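Local coordinates for protein L-ornithine N(5)-monooxygenase (Pseudomonas aeruginosa, PDB 3S5W) that hydroxylates the side-chain nitrogen of L-ornithine, using FAD, NADPH and oxygen, in the first step of making hydroxamate siderophores such as pyoverdin, at residues A[184-189]-A[381-386]. Sequence-based numbering, arbitrary orientation.
Sequences LVVSPG and RQLLEP. With FAD (flavin-adenine dinucleotide), chain C.
Pro188, just past the strand that carries Val186 toward Leu383, meets the adenine of FAD at its rim. Pro188 CB lies to one side of the adenine plane, just outside the N7A-C8A edge rather than over the ring, with CB 3.6 Å from FAD N7A. Pro188 O comes from the same side at the C8 edge, tilted out of the adenine plane, with O 3.2 Å from FAD C8A. No flat side-chain group takes part where 184-189 meets 381-386. Methyl groups make that contact, and no hydrogen bond crosses it.

Val186 spreads its two branches over neighbouring leucines. CG1 lies anti to the backbone N (chi1 179°) and reaches Leu383 CD2 at 4.2 Å. The other branch, Val186 CG2, approaches Leu384 CD2 at 4.4 Å. That same Leu384 methyl also meets Leu184, with the two CD2 atoms 4.3 Å apart. Leu384 CD2 is thus shared by two residues of the strand. The backbones stay well separated, with Val186 CA and Leu383 CA 9.4 Å apart, so side chains bridge the gap. Leu383 also packs on Val150 and Ile153 of strand 148-158, and Leu384 on Leu402.

The other side of the strand is turned to helix 40-56. Val185 packs there on Leu45, and Ser187 OG hydrogen-bonds Asn42 OD1. At Gly189 the backbone comes close to a phosphate oxygen, with CA 3.4 Å from FAD O1A.

The loop 381-386 thus packs on one side of strand 183-186. The strand itself runs parallel to both 30-36 and 411-414, its sheet partners, and its C-terminal end leads into the FAD pocket. Parallel strands, with helix 40-56 against them and the cofactor at the strand end, are characteristic of the Rossmann-type FAD-binding fold of flavoprotein monooxygenases.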
ATOM      1  N   LEU A 184      -4.231  15.582  13.829  1.00 27.64           N
ATOM      2  CA  LEU A 184      -3.305  14.624  13.257  1.00 27.45           C
ATOM      3  C   LEU A 184      -4.014  13.748  12.231  1.00 27.13           C
ATOM      4  O   LEU A 184      -5.143  13.315  12.460  1.00 26.42           O
ATOM      5  CB  LEU A 184      -2.759  13.707  14.352  1.00 27.61           C
ATOM      6  CG  LEU A 184      -1.658  12.691  14.023  1.00 28.57           C
ATOM      7  CD1 LEU A 184      -0.293  13.331  13.719  1.00 29.90           C
ATOM      8  CD2 LEU A 184      -1.530  11.722  15.186  1.00 31.96           C
ATOM      9  N   VAL A 185      -3.325  13.461  11.125  1.00 26.66           N
ATOM     10  CA  VAL A 185      -3.845  12.444  10.187  1.00 26.13           C
ATOM     11  C   VAL A 185      -2.768  11.363   9.986  1.00 25.31           C
ATOM     12  O   VAL A 185      -1.646  11.659   9.632  1.00 25.82           O
ATOM     13  CB  VAL A 185      -4.430  13.068   8.881  1.00 26.24           C
ATOM     14  CG1 VAL A 185      -3.371  13.852   8.110  1.00 26.88           C
ATOM     15  CG2 VAL A 185      -5.056  11.979   7.969  1.00 26.18           C
ATOM     16  N   VAL A 186      -3.116  10.122  10.295  1.00 24.14           N
ATOM     17  CA  VAL A 186      -2.163   9.013  10.275  1.00 24.64           C
ATOM     18  C   VAL A 186      -2.372   8.168   9.004  1.00 24.25           C
ATOM     19  O   VAL A 186      -3.354   7.442   8.918  1.00 24.17           O
ATOM     20  CB  VAL A 186      -2.311   8.123  11.536  1.00 25.37           C
ATOM     21  CG1 VAL A 186      -1.332   6.981  11.494  1.00 25.76           C
ATOM     22  CG2 VAL A 186      -2.035   8.959  12.823  1.00 25.16           C
ATOM     23  N   SER A 187      -1.448   8.274   8.053  1.00 23.78           N
ATOM     24  CA  SER A 187      -1.552   7.559   6.748  1.00 24.33           C
ATOM     25  C   SER A 187      -0.238   6.890   6.339  1.00 24.60           C
ATOM     26  O   SER A 187       0.342   7.235   5.304  1.00 24.15           O
ATOM     27  CB  SER A 187      -1.978   8.557   5.673  1.00 23.52           C
ATOM     28  OG  SER A 187      -3.111   9.287   6.101  1.00 24.47           O
ATOM     29  N   PRO A 188       0.277   5.965   7.177  1.00 25.45           N
ATOM     30  CA  PRO A 188       1.625   5.444   6.955  1.00 25.62           C
ATOM     31  C   PRO A 188       1.717   4.205   6.050  1.00 24.80           C
ATOM     32  O   PRO A 188       2.808   3.678   5.846  1.00 24.08           O
ATOM     33  CB  PRO A 188       2.093   5.083   8.377  1.00 25.88           C
ATOM     34  CG  PRO A 188       0.809   4.574   9.021  1.00 26.04           C
ATOM     35  CD  PRO A 188      -0.289   5.479   8.458  1.00 26.23           C
ATOM     36  N   GLY A 189       0.579   3.742   5.531  1.00 25.96           N
ATOM     37  CA  GLY A 189       0.560   2.590   4.639  1.00 26.05           C
ATOM     38  C   GLY A 189       0.655   1.301   5.431  1.00 27.74           C
ATOM     39  O   GLY A 189       0.616   1.336   6.665  1.00 27.12           O
ATOM     40  N   ARG A 381       1.563   0.113  16.799  0.75 49.05           N
ATOM     41  CA  ARG A 381       0.900   1.027  17.665  0.75 48.54           C
ATOM     42  C   ARG A 381       1.866   1.695  18.632  0.75 48.02           C
ATOM     43  O   ARG A 381       1.428   2.313  19.550  0.75 47.60           O
ATOM     44  CB  ARG A 381      -0.320   0.412  18.374  0.75 48.88           C
ATOM     45  CG  ARG A 381      -0.994  -0.748  17.676  0.75 50.86           C
ATOM     46  CD  ARG A 381      -2.334  -0.356  17.042  0.75 54.13           C
ATOM     47  NE  ARG A 381      -3.036   0.713  17.742  0.75 55.96           N
ATOM     48  CZ  ARG A 381      -4.356   0.781  17.912  0.75 56.58           C
ATOM     49  NH1 ARG A 381      -5.146  -0.161  17.446  0.75 57.78           N
ATOM     50  NH2 ARG A 381      -4.896   1.810  18.534  0.75 56.20           N
ATOM     51  N   GLN A 382       3.168   1.615  18.400  0.75 47.34           N
ATOM     52  CA  GLN A 382       4.076   2.423  19.204  0.75 47.15           C
ATOM     53  C   GLN A 382       3.833   3.895  18.904  0.75 46.21           C
ATOM     54  O   GLN A 382       3.885   4.735  19.767  0.75 46.06           O
ATOM     55  CB  GLN A 382       5.526   2.075  18.958  0.75 47.56           C
ATOM     56  CG  GLN A 382       6.374   2.328  20.156  0.75 49.96           C
ATOM     57  CD  GLN A 382       6.045   1.403  21.330  0.75 52.76           C
ATOM     58  OE1 GLN A 382       6.493   0.270  21.367  0.75 54.95           O
ATOM     59  NE2 GLN A 382       5.266   1.894  22.283  0.75 52.16           N
ATOM     60  N   LEU A 383       3.552   4.178  17.653  0.75 45.02           N
ATOM     61  CA  LEU A 383       3.151   5.499  17.197  0.75 44.20           C
ATOM     62  C   LEU A 383       2.075   6.154  18.069  0.75 43.66           C
ATOM     63  O   LEU A 383       2.282   7.235  18.605  0.75 42.14           O
ATOM     64  CB  LEU A 383       2.669   5.394  15.750  0.75 44.78           C
ATOM     65  CG  LEU A 383       2.479   6.663  14.927  0.75 45.24           C
ATOM     66  CD1 LEU A 383       3.645   7.605  15.122  0.75 45.86           C
ATOM     67  CD2 LEU A 383       2.346   6.265  13.461  0.75 46.42           C
ATOM     68  N   LEU A 384       0.937   5.479  18.210  1.00 43.37           N
ATOM     69  CA  LEU A 384      -0.182   5.984  18.992  1.00 44.16           C
ATOM     70  C   LEU A 384      -0.203   5.513  20.450  1.00 44.88           C
ATOM     71  O   LEU A 384      -1.072   5.939  21.219  1.00 43.75           O
ATOM     72  CB  LEU A 384      -1.513   5.671  18.296  1.00 44.07           C
ATOM     73  CG  LEU A 384      -1.776   6.375  16.947  1.00 44.54           C
ATOM     74  CD1 LEU A 384      -3.059   5.882  16.277  1.00 43.16           C
ATOM     75  CD2 LEU A 384      -1.813   7.892  17.094  1.00 44.30           C
ATOM     76  N   GLU A 385       0.762   4.665  20.824  1.00 46.36           N
ATOM     77  CA  GLU A 385       0.888   4.143  22.216  1.00 48.31           C
ATOM     78  C   GLU A 385       0.697   5.184  23.332  1.00 48.20           C
ATOM     79  O   GLU A 385      -0.108   4.944  24.218  1.00 48.34           O
ATOM     80  CB  GLU A 385       2.193   3.347  22.436  1.00 48.75           C
ATOM     81  CG  GLU A 385       2.283   2.603  23.797  1.00 52.48           C
ATOM     82  CD  GLU A 385       1.532   1.262  23.801  1.00 56.38           C
ATOM     83  OE1 GLU A 385       1.807   0.410  22.923  1.00 58.66           O
ATOM     84  OE2 GLU A 385       0.670   1.048  24.683  1.00 58.74           O
ATOM     85  N   PRO A 386       1.410   6.347  23.286  1.00 48.55           N
ATOM     86  CA  PRO A 386       1.193   7.309  24.378  1.00 48.96           C
ATOM     87  C   PRO A 386      -0.226   7.880  24.462  1.00 49.62           C
ATOM     88  O   PRO A 386      -0.522   8.617  25.395  1.00 49.66           O
ATOM     89  CB  PRO A 386       2.191   8.438  24.068  1.00 48.54           C
ATOM     90  CG  PRO A 386       3.237   7.809  23.245  1.00 48.84           C
ATOM     91  CD  PRO A 386       2.484   6.814  22.386  1.00 48.70           C
TER
HETATM   92  PA  FAD C 450       1.388   4.650   1.129  1.00 23.63           P
HETATM   93  O1A FAD C 450       1.891   3.336   1.594  1.00 19.77           O
HETATM   94  O2A FAD C 450       1.406   4.859  -0.395  1.00 19.53           O
HETATM   95  O5B FAD C 450       2.265   5.843   1.799  1.00 23.66           O
HETATM   96  C5B FAD C 450       2.586   5.776   3.168  1.00 21.39           C
HETATM   97  C4B FAD C 450       3.724   6.768   3.342  1.00 23.22           C
HETATM   98  O4B FAD C 450       4.003   6.848   4.713  1.00 26.67           O
HETATM   99  C3B FAD C 450       4.994   6.258   2.668  1.00 23.62           C
HETATM  100  O3B FAD C 450       5.444   7.201   1.716  1.00 24.22           O
HETATM  101  C2B FAD C 450       5.992   6.075   3.818  1.00 24.49           C
HETATM  102  O2B FAD C 450       7.292   6.553   3.489  1.00 27.34           O
HETATM  103  C1B FAD C 450       5.408   6.953   4.882  1.00 25.52           C
HETATM  104  N9A FAD C 450       5.644   6.528   6.258  1.00 27.25           N
HETATM  105  C8A FAD C 450       5.401   5.283   6.829  1.00 30.44           C
HETATM  106  N7A FAD C 450       5.697   5.376   8.160  1.00 29.15           N
HETATM  107  C5A FAD C 450       6.090   6.653   8.419  1.00 28.77           C
HETATM  108  C6A FAD C 450       6.498   7.289   9.591  1.00 30.58           C
HETATM  109  N6A FAD C 450       6.323   6.698  10.784  1.00 28.73           N
HETATM  110  N1A FAD C 450       6.856   8.633   9.521  1.00 28.54           N
HETATM  111  C2A FAD C 450       6.804   9.354   8.345  1.00 27.82           C
HETATM  112  N3A FAD C 450       6.395   8.723   7.175  1.00 25.41           N
HETATM  113  C4A FAD C 450       6.049   7.392   7.227  1.00 28.24           C
HETATM  114  N1  FAD C 450      -3.672   0.559  -5.159  1.00 22.48           N
HETATM  115  C2  FAD C 450      -4.422   0.795  -6.305  1.00 25.26           C
HETATM  116  O2  FAD C 450      -5.513   1.334  -6.226  1.00 23.60           O
HETATM  117  N3  FAD C 450      -3.948   0.424  -7.545  1.00 25.57           N
HETATM  118  C4  FAD C 450      -2.720  -0.173  -7.690  1.00 28.10           C
HETATM  119  O4  FAD C 450      -2.314  -0.448  -8.833  1.00 26.10           O
HETATM  120  C4X FAD C 450      -1.959  -0.432  -6.534  1.00 25.20           C
HETATM  121  N5  FAD C 450      -0.723  -1.052  -6.643  1.00 26.11           N
HETATM  122  C5X FAD C 450       0.018  -1.316  -5.503  1.00 27.52           C
HETATM  123  C6  FAD C 450       1.266  -1.945  -5.628  1.00 29.83           C
HETATM  124  C7  FAD C 450       2.033  -2.225  -4.505  1.00 29.86           C
HETATM  125  C7M FAD C 450       3.359  -2.912  -4.716  1.00 32.40           C
HETATM  126  C8  FAD C 450       1.538  -1.899  -3.247  1.00 28.19           C
HETATM  127  C8M FAD C 450       2.313  -2.168  -1.990  1.00 31.03           C
HETATM  128  C9  FAD C 450       0.303  -1.274  -3.111  1.00 26.97           C
HETATM  129  C9A FAD C 450      -0.468  -0.956  -4.237  1.00 26.84           C
HETATM  130  N10 FAD C 450      -1.715  -0.330  -4.121  1.00 23.80           N
HETATM  131  C10 FAD C 450      -2.460  -0.089  -5.270  1.00 24.18           C
HETATM  132  C1' FAD C 450      -2.314   0.023  -2.794  1.00 23.37           C
HETATM  133  C2' FAD C 450      -1.647   1.224  -2.092  1.00 23.22           C
HETATM  134  O2' FAD C 450      -1.885   0.980  -0.702  1.00 24.65           O
HETATM  135  C3' FAD C 450      -2.327   2.515  -2.526  1.00 24.06           C
HETATM  136  O3' FAD C 450      -2.262   2.703  -3.954  1.00 23.72           O
HETATM  137  C4' FAD C 450      -1.664   3.757  -1.878  1.00 22.97           C
HETATM  138  O4' FAD C 450      -0.254   3.678  -2.048  1.00 23.37           O
HETATM  139  C5' FAD C 450      -2.059   4.002  -0.398  1.00 23.29           C
HETATM  140  O5' FAD C 450      -1.678   5.327  -0.080  1.00 26.29           O
HETATM  141  P   FAD C 450      -1.260   5.793   1.412  1.00 24.11           P
HETATM  142  O1P FAD C 450      -0.773   7.213   1.260  1.00 22.80           O
HETATM  143  O2P FAD C 450      -2.449   5.541   2.298  1.00 20.51           O
HETATM  144  O3P FAD C 450      -0.059   4.811   1.786  1.00 21.18           O